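Local structure of chemotaxis protein CheX (Vibrio vulnificus, 6VPW) at residues T21-E26 / L69-N74; M59-D64 / E93-V98; N9-S14 / G100-I105; S45-M50 / V119-K124; G134-M139 / F149-F154. The protein probably dephosphorylates phosphorylated CheY, the response regulator of bacterial chemotaxis. All coordinates share one frame; numbering follows the deposited sequence. Where two conformers were deposited one is given.

Interaction 1: residues T21-E26 / L69-N74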
# COMPACT_ATOMS: atom_id res chain seq x y z
N THR A 21 -15.64 9.33 16.84
CA THR A 21 -15.97 10.78 16.71
C THR A 21 -16.51 11.15 15.32
O THR A 21 -17.46 11.95 15.26
CB THR A 21 -14.75 11.67 17.00
OG1 THR A 21 -13.70 11.42 16.05
CG2 THR A 21 -14.23 11.48 18.41
N MET A 22 -15.90 10.63 14.26
CA MET A 22 -16.25 11.06 12.88
C MET A 22 -17.42 10.24 12.32
O MET A 22 -18.16 10.81 11.49
CB MET A 22 -15.05 10.90 11.94
CG MET A 22 -13.82 11.71 12.34
SD MET A 22 -14.14 13.46 12.41
CE MET A 22 -14.52 13.83 10.70
N ALA A 23 -17.57 8.98 12.74
CA ALA A 23 -18.65 8.13 12.18
C ALA A 23 -19.58 7.61 13.28
O ALA A 23 -20.43 6.76 12.97
CB ALA A 23 -18.05 7.00 11.39
N SER A 24 -19.39 8.08 14.51
CA SER A 24 -20.23 7.64 15.65
C SER A 24 -20.36 6.11 15.65
O SER A 24 -21.46 5.61 15.89
CB SER A 24 -21.59 8.30 15.61
OG SER A 24 -22.30 8.04 16.81
N LEU A 25 -19.25 5.42 15.37
CA LEU A 25 -19.24 3.93 15.34
C LEU A 25 -18.14 3.41 16.28
O LEU A 25 -16.99 3.91 16.22
CB LEU A 25 -19.04 3.47 13.89
CG LEU A 25 -19.19 1.97 13.66
CD1 LEU A 25 -19.75 1.68 12.28
CD2 LEU A 25 -17.87 1.25 13.87
N GLU A 26 -18.49 2.41 17.09
CA GLU A 26 -17.58 1.85 18.11
C GLU A 26 -17.01 0.52 17.63
O GLU A 26 -17.79 -0.42 17.43
CB GLU A 26 -18.35 1.70 19.42
CG GLU A 26 -17.48 1.37 20.61
CD GLU A 26 -18.23 1.41 21.93
OE1 GLU A 26 -19.36 0.88 21.98
OE2 GLU A 26 -17.70 2.00 22.89
N LEU A 69 -19.27 0.21 4.51
CA LEU A 69 -20.56 0.82 4.11
C LEU A 69 -21.23 1.44 5.35
O LEU A 69 -21.82 2.53 5.21
CB LEU A 69 -21.46 -0.22 3.43
CG LEU A 69 -20.98 -0.72 2.06
CD1 LEU A 69 -21.91 -1.80 1.52
CD2 LEU A 69 -20.88 0.42 1.07
N GLU A 70 -21.11 0.80 6.52
CA GLU A 70 -21.75 1.36 7.75
C GLU A 70 -21.06 2.68 8.11
O GLU A 70 -21.77 3.65 8.42
CB GLU A 70 -21.69 0.37 8.91
CG GLU A 70 -22.65 0.72 10.05
CD GLU A 70 -24.12 0.51 9.74
OE1 GLU A 70 -24.44 -0.18 8.74
OE2 GLU A 70 -24.94 1.06 10.49
N ILE A 71 -19.73 2.72 8.07
CA ILE A 71 -18.98 3.98 8.36
C ILE A 71 -19.44 5.07 7.39
O ILE A 71 -19.77 6.18 7.86
CB ILE A 71 -17.45 3.71 8.30
CG1 ILE A 71 -17.02 2.76 9.41
CG2 ILE A 71 -16.65 5.01 8.33
CD1 ILE A 71 -15.61 2.24 9.27
N MET A 72 -19.49 4.75 6.08
CA MET A 72 -19.90 5.70 5.01
C MET A 72 -21.32 6.22 5.28
O MET A 72 -21.54 7.43 5.13
CB MET A 72 -19.89 5.03 3.64
CG MET A 72 -18.50 4.84 3.07
SD MET A 72 -17.80 6.41 2.52
CE MET A 72 -18.88 6.81 1.15
N GLN A 73 -22.25 5.32 5.61
CA GLN A 73 -23.64 5.76 5.88
C GLN A 73 -23.63 6.77 7.04
O GLN A 73 -24.33 7.80 6.92
CB GLN A 73 -24.54 4.56 6.20
CG GLN A 73 -25.97 4.94 6.56
CD GLN A 73 -26.85 3.74 6.78
OE1 GLN A 73 -26.47 2.60 6.49
NE2 GLN A 73 -28.04 3.99 7.29
N ASN A 74 -22.83 6.52 8.07
CA ASN A 74 -22.80 7.40 9.27
C ASN A 74 -22.14 8.74 8.92
O ASN A 74 -22.71 9.79 9.29
CB ASN A 74 -22.10 6.74 10.47
CG ASN A 74 -22.86 5.56 11.05
OD1 ASN A 74 -23.92 5.20 10.56
ND2 ASN A 74 -22.31 4.95 12.09

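Interaction 2: residues M59-D64 / E93-V98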
# COMPACT_ATOMS: atom_id res chain seq x y z
N MET A 59 1.77 1.28 7.42
CA MET A 59 0.54 0.93 8.16
C MET A 59 -0.57 0.64 7.13
O MET A 59 -0.60 1.30 6.06
CB MET A 59 0.15 2.08 9.10
CG MET A 59 -1.03 1.77 9.98
SD MET A 59 -2.57 2.31 9.23
CE MET A 59 -2.59 4.02 9.74
N SER A 60 -1.41 -0.35 7.42
CA SER A 60 -2.59 -0.64 6.59
C SER A 60 -3.81 -0.78 7.51
O SER A 60 -3.64 -1.22 8.67
CB SER A 60 -2.41 -1.86 5.72
OG SER A 60 -2.11 -3.01 6.50
N ILE A 61 -4.95 -0.29 7.05
CA ILE A 61 -6.26 -0.48 7.72
C ILE A 61 -7.11 -1.23 6.72
O ILE A 61 -7.30 -0.70 5.61
CB ILE A 61 -6.95 0.83 8.12
CG1 ILE A 61 -6.02 1.77 8.90
CG2 ILE A 61 -8.21 0.50 8.89
CD1 ILE A 61 -6.63 3.13 9.15
N THR A 62 -7.60 -2.40 7.11
CA THR A 62 -8.43 -3.22 6.20
C THR A 62 -9.82 -3.33 6.80
O THR A 62 -9.91 -3.60 8.02
CB THR A 62 -7.78 -4.59 6.01
OG1 THR A 62 -6.50 -4.37 5.40
CG2 THR A 62 -8.64 -5.50 5.17
N PHE A 63 -10.84 -3.15 5.95
CA PHE A 63 -12.25 -3.23 6.39
C PHE A 63 -13.05 -4.26 5.60
O PHE A 63 -12.86 -4.37 4.36
CB PHE A 63 -12.97 -1.89 6.13
CG PHE A 63 -12.40 -0.71 6.87
CD1 PHE A 63 -12.84 -0.39 8.14
CD2 PHE A 63 -11.41 0.07 6.29
CE1 PHE A 63 -12.31 0.71 8.81
CE2 PHE A 63 -10.89 1.16 6.96
CZ PHE A 63 -11.36 1.49 8.21
N ASP A 64 -13.96 -4.94 6.30
CA ASP A 64 -15.00 -5.74 5.61
C ASP A 64 -15.91 -4.74 4.90
O ASP A 64 -16.08 -3.62 5.44
CB ASP A 64 -15.80 -6.61 6.59
CG ASP A 64 -15.03 -7.80 7.14
OD1 ASP A 64 -13.96 -8.07 6.60
OD2 ASP A 64 -15.51 -8.43 8.10
N GLU A 93 -9.10 9.08 3.44
CA GLU A 93 -9.15 10.17 4.45
C GLU A 93 -9.07 9.54 5.85
O GLU A 93 -8.34 10.11 6.69
CB GLU A 93 -10.40 11.05 4.26
CG GLU A 93 -11.70 10.34 4.56
CD GLU A 93 -12.99 11.03 4.16
OE1 GLU A 93 -12.97 11.86 3.21
OE2 GLU A 93 -14.05 10.72 4.78
N ILE A 94 -9.73 8.41 6.08
CA ILE A 94 -9.63 7.72 7.40
C ILE A 94 -8.17 7.30 7.64
O ILE A 94 -7.68 7.50 8.75
CB ILE A 94 -10.60 6.52 7.51
CG1 ILE A 94 -12.06 6.97 7.55
CG2 ILE A 94 -10.25 5.67 8.72
CD1 ILE A 94 -13.04 5.83 7.61
N THR A 95 -7.51 6.71 6.64
CA THR A 95 -6.08 6.31 6.75
C THR A 95 -5.22 7.54 7.11
O THR A 95 -4.37 7.42 7.99
CB THR A 95 -5.62 5.62 5.46
OG1 THR A 95 -6.48 4.51 5.19
CG2 THR A 95 -4.17 5.15 5.53
N ASN A 96 -5.43 8.66 6.43
CA ASN A 96 -4.69 9.93 6.73
C ASN A 96 -4.99 10.42 8.15
O ASN A 96 -4.03 10.81 8.87
CB ASN A 96 -5.04 11.05 5.75
CG ASN A 96 -4.11 11.14 4.56
OD1 ASN A 96 -2.97 10.68 4.64
ND2 ASN A 96 -4.56 11.78 3.49
N MET A 97 -6.26 10.40 8.56
CA MET A 97 -6.61 10.91 9.91
C MET A 97 -6.03 10.01 10.99
O MET A 97 -5.52 10.54 12.00
CB MET A 97 -8.14 11.00 10.10
CG MET A 97 -8.77 12.18 9.40
SD MET A 97 -10.57 12.28 9.77
CE MET A 97 -11.16 10.84 8.90
N VAL A 98 -6.08 8.69 10.79
CA VAL A 98 -5.55 7.77 11.84
C VAL A 98 -4.03 7.96 11.94
O VAL A 98 -3.51 8.05 13.08
CB VAL A 98 -5.92 6.31 11.53
CG1 VAL A 98 -5.16 5.33 12.42
CG2 VAL A 98 -7.42 6.09 11.65

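Interaction 3: residues N9-S14 / G100-I105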
# COMPACT_ATOMS: atom_id res chain seq x y z
N ASN A 9 -0.18 1.20 20.60
CA ASN A 9 -1.37 1.84 21.22
C ASN A 9 -1.79 3.14 20.53
O ASN A 9 -2.98 3.36 20.33
CB ASN A 9 -1.17 2.02 22.73
CG ASN A 9 -1.13 0.68 23.43
OD1 ASN A 9 -1.58 -0.32 22.88
ND2 ASN A 9 -0.62 0.65 24.65
N PRO A 10 -0.87 4.08 20.20
CA PRO A 10 -1.27 5.29 19.49
C PRO A 10 -2.05 5.01 18.20
O PRO A 10 -3.02 5.73 17.97
CB PRO A 10 0.07 5.99 19.20
CG PRO A 10 0.96 5.52 20.33
CD PRO A 10 0.55 4.08 20.58
N PHE A 11 -1.63 4.02 17.39
CA PHE A 11 -2.36 3.67 16.14
C PHE A 11 -3.72 3.05 16.48
O PHE A 11 -4.71 3.44 15.87
CB PHE A 11 -1.52 2.78 15.20
CG PHE A 11 -0.52 3.54 14.38
CD1 PHE A 11 -0.89 4.11 13.16
CD2 PHE A 11 0.77 3.76 14.84
CE1 PHE A 11 0.01 4.87 12.43
CE2 PHE A 11 1.68 4.51 14.10
CZ PHE A 11 1.30 5.06 12.89
N LEU A 12 -3.76 2.11 17.43
CA LEU A 12 -5.01 1.40 17.82
C LEU A 12 -6.02 2.43 18.34
O LEU A 12 -7.15 2.44 17.84
CB LEU A 12 -4.64 0.35 18.88
CG LEU A 12 -5.73 -0.64 19.30
CD1 LEU A 12 -5.11 -1.87 19.93
CD2 LEU A 12 -6.74 -0.02 20.26
N ALA A 13 -5.58 3.29 19.26
CA ALA A 13 -6.45 4.34 19.85
C ALA A 13 -6.93 5.31 18.76
O ALA A 13 -8.11 5.71 18.77
CB ALA A 13 -5.67 5.05 20.94
N SER A 14 -6.04 5.62 17.81
CA SER A 14 -6.38 6.59 16.74
C SER A 14 -7.52 6.06 15.85
O SER A 14 -8.43 6.86 15.54
CB SER A 14 -5.18 6.95 15.92
OG SER A 14 -5.47 8.02 15.05
N GLY A 100 -2.23 10.60 11.01
CA GLY A 100 -2.01 11.96 11.52
C GLY A 100 -2.12 12.02 13.03
O GLY A 100 -1.26 12.66 13.66
N GLY A 101 -3.15 11.39 13.59
CA GLY A 101 -3.33 11.33 15.05
C GLY A 101 -2.19 10.55 15.73
O GLY A 101 -1.69 11.02 16.76
N ALA A 102 -1.83 9.38 15.21
CA ALA A 102 -0.73 8.56 15.76
C ALA A 102 0.57 9.36 15.72
O ALA A 102 1.33 9.37 16.72
CB ALA A 102 -0.62 7.27 14.98
N LYS A 103 0.82 10.03 14.60
CA LYS A 103 2.04 10.86 14.40
C LYS A 103 2.11 11.95 15.48
O LYS A 103 3.20 12.19 16.02
CB LYS A 103 2.00 11.51 13.02
CG LYS A 103 3.10 12.53 12.75
CD LYS A 103 3.02 13.11 11.35
CE LYS A 103 3.62 14.50 11.24
NZ LYS A 103 5.07 14.50 11.49
N ARG A 104 0.98 12.59 15.76
CA ARG A 104 0.96 13.69 16.76
C ARG A 104 1.26 13.11 18.14
O ARG A 104 2.08 13.71 18.87
CB ARG A 104 -0.37 14.45 16.72
CG ARG A 104 -0.34 15.77 17.47
CD ARG A 104 -1.65 16.55 17.48
NE ARG A 104 -2.09 17.04 16.18
CZ ARG A 104 -1.61 18.12 15.58
NH1 ARG A 104 -0.64 18.83 16.13
NH2 ARG A 104 -2.09 18.49 14.40
N ILE A 105 0.67 11.95 18.47
CA ILE A 105 0.88 11.31 19.80
C ILE A 105 2.34 10.84 19.92
O ILE A 105 3.00 11.15 20.93
CB ILE A 105 -0.14 10.17 20.03
CG1 ILE A 105 -1.56 10.74 20.07
CG2 ILE A 105 0.19 9.39 21.30
CD1 ILE A 105 -2.67 9.71 19.89

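Interaction 4: residues S45-M50 / V119-K124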
# COMPACT_ATOMS: atom_id res chain seq x y z
N SER A 45 -8.88 -1.59 1.69
CA SER A 45 -7.77 -1.25 2.60
C SER A 45 -7.15 0.09 2.23
O SER A 45 -7.08 0.41 1.01
CB SER A 45 -6.69 -2.29 2.56
OG SER A 45 -7.18 -3.58 2.89
N GLY A 46 -6.75 0.84 3.26
CA GLY A 46 -5.93 2.06 3.14
C GLY A 46 -4.51 1.70 3.54
O GLY A 46 -4.33 0.97 4.55
N LEU A 47 -3.52 2.11 2.74
CA LEU A 47 -2.09 1.76 2.96
C LEU A 47 -1.28 3.05 2.93
O LEU A 47 -1.53 3.87 2.00
CB LEU A 47 -1.58 0.84 1.84
CG LEU A 47 -2.11 -0.59 1.80
CD1 LEU A 47 -3.60 -0.64 1.51
CD2 LEU A 47 -1.35 -1.39 0.74
N ILE A 48 -0.35 3.23 3.87
CA ILE A 48 0.45 4.48 3.85
C ILE A 48 1.86 4.20 4.37
O ILE A 48 2.01 3.45 5.34
CB ILE A 48 -0.27 5.59 4.64
CG1 ILE A 48 0.37 6.96 4.38
CG2 ILE A 48 -0.34 5.26 6.12
CD1 ILE A 48 -0.47 8.14 4.86
N GLY A 49 2.85 4.80 3.72
CA GLY A 49 4.24 4.64 4.17
C GLY A 49 4.62 5.76 5.10
O GLY A 49 4.03 6.87 5.00
N MET A 50 5.59 5.50 5.96
CA MET A 50 6.06 6.51 6.92
C MET A 50 7.59 6.50 6.93
O MET A 50 8.18 5.39 6.98
CB MET A 50 5.53 6.21 8.31
CG MET A 50 4.03 6.43 8.41
SD MET A 50 3.32 5.63 9.85
CE MET A 50 3.36 3.92 9.32
N VAL A 119 -2.79 4.99 -0.29
CA VAL A 119 -3.20 4.20 -1.47
C VAL A 119 -4.35 3.32 -1.00
O VAL A 119 -4.26 2.78 0.12
CB VAL A 119 -2.05 3.37 -2.07
CG1 VAL A 119 -2.48 2.73 -3.39
CG2 VAL A 119 -0.81 4.21 -2.30
N VAL A 120 -5.42 3.24 -1.79
CA VAL A 120 -6.59 2.42 -1.38
C VAL A 120 -6.75 1.25 -2.34
O VAL A 120 -6.77 1.47 -3.58
CB VAL A 120 -7.86 3.25 -1.29
CG1 VAL A 120 -9.07 2.40 -0.91
CG2 VAL A 120 -7.68 4.40 -0.32
N VAL A 121 -6.85 0.05 -1.77
CA VAL A 121 -7.01 -1.21 -2.55
C VAL A 121 -8.42 -1.74 -2.33
O VAL A 121 -8.85 -1.76 -1.15
CB VAL A 121 -5.97 -2.27 -2.14
CG1 VAL A 121 -6.30 -3.63 -2.73
CG2 VAL A 121 -4.56 -1.83 -2.53
N SER A 122 -9.08 -2.16 -3.41
CA SER A 122 -10.44 -2.73 -3.37
C SER A 122 -10.40 -4.12 -4.01
O SER A 122 -9.83 -4.27 -5.10
CB SER A 122 -11.47 -1.85 -4.05
OG SER A 122 -11.40 -0.52 -3.53
N GLY A 123 -11.03 -5.08 -3.35
CA GLY A 123 -11.07 -6.45 -3.87
C GLY A 123 -11.65 -7.34 -2.82
O GLY A 123 -11.16 -7.30 -1.69
N LYS A 124 -12.70 -8.08 -3.18
CA LYS A 124 -13.38 -8.95 -2.19
C LYS A 124 -12.37 -9.95 -1.64
O LYS A 124 -11.74 -10.64 -2.44
CB LYS A 124 -14.57 -9.65 -2.85
CG LYS A 124 -15.54 -10.34 -1.90
CD LYS A 124 -16.48 -9.38 -1.20
CE LYS A 124 -17.65 -10.09 -0.55
NZ LYS A 124 -18.63 -9.12 0.00

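Interaction 5: residues G134-M139 / F149-F154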
# COMPACT_ATOMS: atom_id res chain seq x y z
N GLY A 134 11.33 -5.03 10.90
CA GLY A 134 10.80 -5.07 12.27
C GLY A 134 9.69 -6.10 12.42
O GLY A 134 9.44 -6.85 11.47
N SER A 135 9.04 -6.11 13.58
CA SER A 135 7.95 -7.07 13.86
C SER A 135 6.65 -6.57 13.22
O SER A 135 6.36 -5.35 13.34
CB SER A 135 7.81 -7.27 15.35
OG SER A 135 6.80 -8.22 15.66
N ILE A 136 5.93 -7.44 12.50
CA ILE A 136 4.61 -7.04 11.92
C ILE A 136 3.55 -7.27 13.00
O ILE A 136 3.33 -8.45 13.37
CB ILE A 136 4.28 -7.80 10.63
CG1 ILE A 136 5.37 -7.61 9.57
CG2 ILE A 136 2.90 -7.36 10.12
CD1 ILE A 136 5.25 -8.54 8.40
N ILE A 137 2.92 -6.19 13.46
CA ILE A 137 1.86 -6.26 14.51
C ILE A 137 0.50 -6.18 13.81
O ILE A 137 0.33 -5.29 12.93
CB ILE A 137 2.03 -5.13 15.53
CG1 ILE A 137 3.43 -5.10 16.15
CG2 ILE A 137 0.94 -5.21 16.60
CD1 ILE A 137 3.78 -6.32 16.95
N ILE A 138 -0.41 -7.09 14.14
CA ILE A 138 -1.80 -7.04 13.60
C ILE A 138 -2.71 -6.70 14.78
O ILE A 138 -2.51 -7.27 15.85
CB ILE A 138 -2.22 -8.34 12.89
CG1 ILE A 138 -3.64 -8.22 12.30
CG2 ILE A 138 -2.12 -9.55 13.82
CD1 ILE A 138 -4.03 -9.36 11.39
N MET A 139 -3.62 -5.75 14.58
CA MET A 139 -4.57 -5.32 15.63
C MET A 139 -5.97 -5.59 15.09
O MET A 139 -6.46 -4.82 14.27
CB MET A 139 -4.39 -3.83 15.94
CG MET A 139 -2.91 -3.40 16.02
SD MET A 139 -2.68 -1.62 16.24
CE MET A 139 -0.99 -1.45 15.68
N PHE A 149 -8.89 -4.63 10.47
CA PHE A 149 -7.63 -4.85 11.21
C PHE A 149 -6.60 -3.84 10.72
O PHE A 149 -6.65 -3.39 9.54
CB PHE A 149 -7.16 -6.30 11.14
CG PHE A 149 -7.07 -6.87 9.76
CD1 PHE A 149 -5.93 -6.68 8.99
CD2 PHE A 149 -8.12 -7.59 9.22
CE1 PHE A 149 -5.84 -7.20 7.70
CE2 PHE A 149 -8.04 -8.10 7.93
CZ PHE A 149 -6.90 -7.91 7.18
N ILE A 150 -5.77 -3.45 11.66
CA ILE A 150 -4.60 -2.58 11.37
C ILE A 150 -3.39 -3.49 11.34
O ILE A 150 -3.30 -4.40 12.20
CB ILE A 150 -4.40 -1.48 12.42
CG1 ILE A 150 -5.55 -0.47 12.41
CG2 ILE A 150 -3.05 -0.78 12.21
CD1 ILE A 150 -5.50 0.48 13.58
N GLU A 151 -2.52 -3.29 10.35
CA GLU A 151 -1.22 -4.00 10.37
C GLU A 151 -0.17 -2.91 10.33
O GLU A 151 -0.35 -1.89 9.58
CB GLU A 151 -1.06 -5.02 9.25
CG GLU A 151 -1.95 -6.24 9.39
CD GLU A 151 -1.58 -7.34 8.41
OE1 GLU A 151 -2.40 -8.26 8.23
OE2 GLU A 151 -0.48 -7.28 7.86
N ILE A 152 0.89 -3.10 11.11
CA ILE A 152 1.93 -2.04 11.14
C ILE A 152 3.29 -2.71 11.25
O ILE A 152 3.37 -3.81 11.84
CB ILE A 152 1.61 -1.06 12.29
CG1 ILE A 152 2.32 0.28 12.11
CG2 ILE A 152 1.88 -1.68 13.65
CD1 ILE A 152 1.65 1.39 12.89
N CYS A 153 4.28 -2.10 10.61
CA CYS A 153 5.67 -2.61 10.61
C CYS A 153 6.58 -1.38 10.61
O CYS A 153 6.40 -0.52 9.72
CB CYS A 153 5.96 -3.50 9.40
SG CYS A 153 7.49 -4.49 9.51
N PHE A 154 7.45 -1.26 11.61
CA PHE A 154 8.47 -0.18 11.64
C PHE A 154 9.85 -0.84 11.72
O PHE A 154 9.97 -1.89 12.38
CB PHE A 154 8.30 0.79 12.80
CG PHE A 154 7.26 1.86 12.61
CD1 PHE A 154 7.58 3.05 11.99
CD2 PHE A 154 5.96 1.67 13.06
CE1 PHE A 154 6.64 4.05 11.84
CE2 PHE A 154 5.01 2.67 12.90
CZ PHE A 154 5.36 3.85 12.28
O HOH W 1 7.53 -3.09 13.88

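Interaction 1: residues T21-E26 / L69-N74
Asn-74 ND2 donates a hydrogen bond to Ala-23 O, 2.8 Å away, and so joins the last part of helix 8-23 to helix 65-76. It is a helix-helix contact of the fold, closed by a side-chain-to-backbone bond. The chain leaves helical geometry at Ser-24, which has positive phi. The amide nitrogen lies almost on the extension of the Ala-23 carbonyl, with a C=O...N angle of 176°. The bond is less straight at the hydrogen, 146°, and the acceptor sits 15° out of the Asn-74 amide plane. Asn-74 CG stands anti to its own carbonyl carbon, which turns the amide toward Ala-23. Apolar contacts line up beside this bond. The methyl of Ala-23 points at the other helix, and its CB meets Ile-71 CG2 at 3.9 Å. Leu-25 also points inward, toward Glu-70 and Ile-71. Outside the pair, Trp-145 packs on both Leu-25 and Glu-70, and Ile-71 touches Ile-94 of helix 85-107. Glu-70 contributes its aliphatic part here: the Leu-25 side chain crosses it at about a right angle, with CD1 of Leu-25 3.8 Å from CG of Glu-70.

Interaction 2: residues M59-D64 / E93-V98
Ile-61 and Val-98 meet tip to tip, with Ile-61 CD1 4.0 Å from Val-98 CG2. The same methyl also reaches the helix backbone, lying 4.0 Å from Thr-95 CA. On one side of it, Met-59 CE touches Val-98 CG1 at 3.9 Å. The Met-59 chain leaves with CG anti to its backbone N and then bends at chi2 and chi3, which brings the methyl across Val-98. Farther along the strand, Phe-63 CZ approaches Ile-94 CG2 obliquely and less closely, at 4.4 Å. No hydrogen bond joins the two segments. Thr-95 OG1 is instead bonded to Val-91 O within its own helix. A second shell packs round them. Phe-11 and Ile-150 touch Met-59, Leu-15 and Val-18 touch Val-98, and Ile-71 touches both Phe-63 and Ile-94. The axes of segments 59-63 and 93-98 approach to 9.4 Å, with their directions 135° apart. Every touching residue is buried. Glu-93 and Asn-96 do not touch the strand. Their spacing on the helix is consistent with the E-x2-N signature of CheC/CheX-type phosphatases. The contact itself is helix-on-sheet packing in the centre of the CheX fold.

Interaction 3: residues N9-S14 / G100-I105
Ala-102 sets its methyl squarely over one face of the Phe-11 ring. CB lies 3.4 Å from the ring centroid and only 5° off the normal. All six ring carbons are therefore at nearly the same distance from it, CE1 being 3.6 Å from the methyl. This is a close CH-pi contact. The first side-chain bond of Phe-11 points away from helix 85-107. With CG anti to the carbonyl carbon (chi1 -81°), the ring comes back toward Ala-102. Pro-10 and Ile-105 add a second apolar touch. Their side chains meet at a slant, with Pro-10 CB 4.0 Å from Ile-105 CG2. Ser-14 points at the second helix where that helix has no side chain, and in the conformer given its OG comes to 3.9 Å from Gly-101 CA. The two segment axes are 8.4 Å apart at closest and run at 140° to each other. Pro-10 and Ala-102 bring their backbones nearest, with 5.0 Å between their CA atoms. Outside the pair, Phe-11 also packs on Ile-152 and Phe-154 of strand 148-154, so the ring is shared between the helix layer and the sheet. No hydrogen bond links the two segments. In the same conformer, Ser-14 OG bonds to Val-98 O, earlier on helix 85-107. The small residues and the ring face imply a join made by close shape fit and dispersion, with a serine bond to Val-98 O beside it.

Interaction 4: residues S45-M50 / V119-K124
Ser-45 and Leu-47 pair with Val-121 and Val-119 in an antiparallel ladder, the two strand axes running at 149° to each other. Both are hydrogen-bonded pairs, and each forms its two bonds. Ser-45 N reaches Val-121 O at 2.8 Å and the reverse bond is just as short. Leu-47 N likewise lies 2.8 Å from Val-119 O. Gly-46 and Val-120 form the non-hydrogen-bonded pair between them, with CA atoms 4.6 Å apart. Here Val-120 CA adds a CA-H...O contact to Ser-45 O, at 3.2 Å. Leu-47, Val-119, Val-121 and Ser-45 put their side chains on one face. Leu-47 CD1 meets Val-121 CG2 at 4.3 Å, a diagonal contact along that face. Its CG lies anti to the carbonyl carbon, beside the backbone N (chi1 -70°), and CD1 passes 3.8 Å from Val-119 O. Val-120 is on the other face. Its CG1 is anti to the backbone N and lies 3.4 Å from Ser-45 O. The hydroxyl of Ser-45 turns to other partners, His-126 NE2 and Thr-62 OG1. Strand 114-123 is the outermost strand of the sheet on this side within the chain. Residues Val-119 to Ser-122 pair with an antiparallel strand of the second subunit, so the sheet continues across the dimer interface. There Leu-47 packs on Val-119 of the second subunit. On the opposite face, helix 85-107 covers the strands, with Thr-88 against Val-120 and both Asn-96 and Thr-99 against Ile-48.

Interaction 5: residues G134-M139 / F149-F154
Met-139 and Ile-152 make the tight part of this beta hairpin, with Met-139 CE 3.5 Å from Ile-152 CG2. The Met-139 chain is extended beyond CG and lies obliquely over its neighbours, and the same methyl also touches Ile-150 CG2. The backbones are bonded in step beneath it. Ile-137 pairs with Ile-152 and Met-139 with Ile-150, each through two hydrogen bonds; that from Met-139 N to Ile-150 O is 2.8 Å. The return bond from Ile-150 N to Met-139 O is longer, 3.0 Å, and its donor is tilted 29° from the carbonyl plane. Phe-11, Leu-12 and Leu-15 of helix 8-23 cover this face. On the other face, Ile-138 and Glu-151 lie side by side and point the same way, with Glu-151 CG 3.9 Å from Ile-138 CG1. The carboxylate beyond is held by a salt bridge from OE1 to Lys-35 NZ. The contact is looser toward Gly-134, where Gly-134, Ser-135 and Ile-136 are partly exposed and the regular pairing gives way. A water stands in for a direct bond there. It donates to Ser-135 O at 2.6 Å and accepts from Phe-154 N at 2.9 Å. Gly-134 CA still comes to 3.3 Å from Phe-154 O. Next to this end, Ile-136 CG1 packs on Cys-153 SG at 3.8 Å. That sulfur is joined to Cys-132 in a disulfide. The apolar face is thus held by packing and strand bonds, while the end beside Gly-134 is bridged by a water and a CA-H...O contact, with a covalent tie close by.

Interactions 2, 4 and 5 are buried, interaction 2 nearest the centre of the chain, while 1 and 3 are partly buried helix-helix contacts. Interactions 2 and 3 use different parts of helix 85-107, and interactions 1 and 3 different parts of helix 8-23. Interactions 4 and 5 belong to one sheet, with strand 56-63 of interaction 2 between them. Chemistry follows place. The strand pairs rest on regular backbone bonds, 2 and 3 on apolar contacts, and 1 on one side-chain amide bond with a small apolar patch. Interaction 4 borders the second subunit, while interaction 5 includes half of the disulfide. Phe-11 touches side chains of interactions 2, 4 and 5.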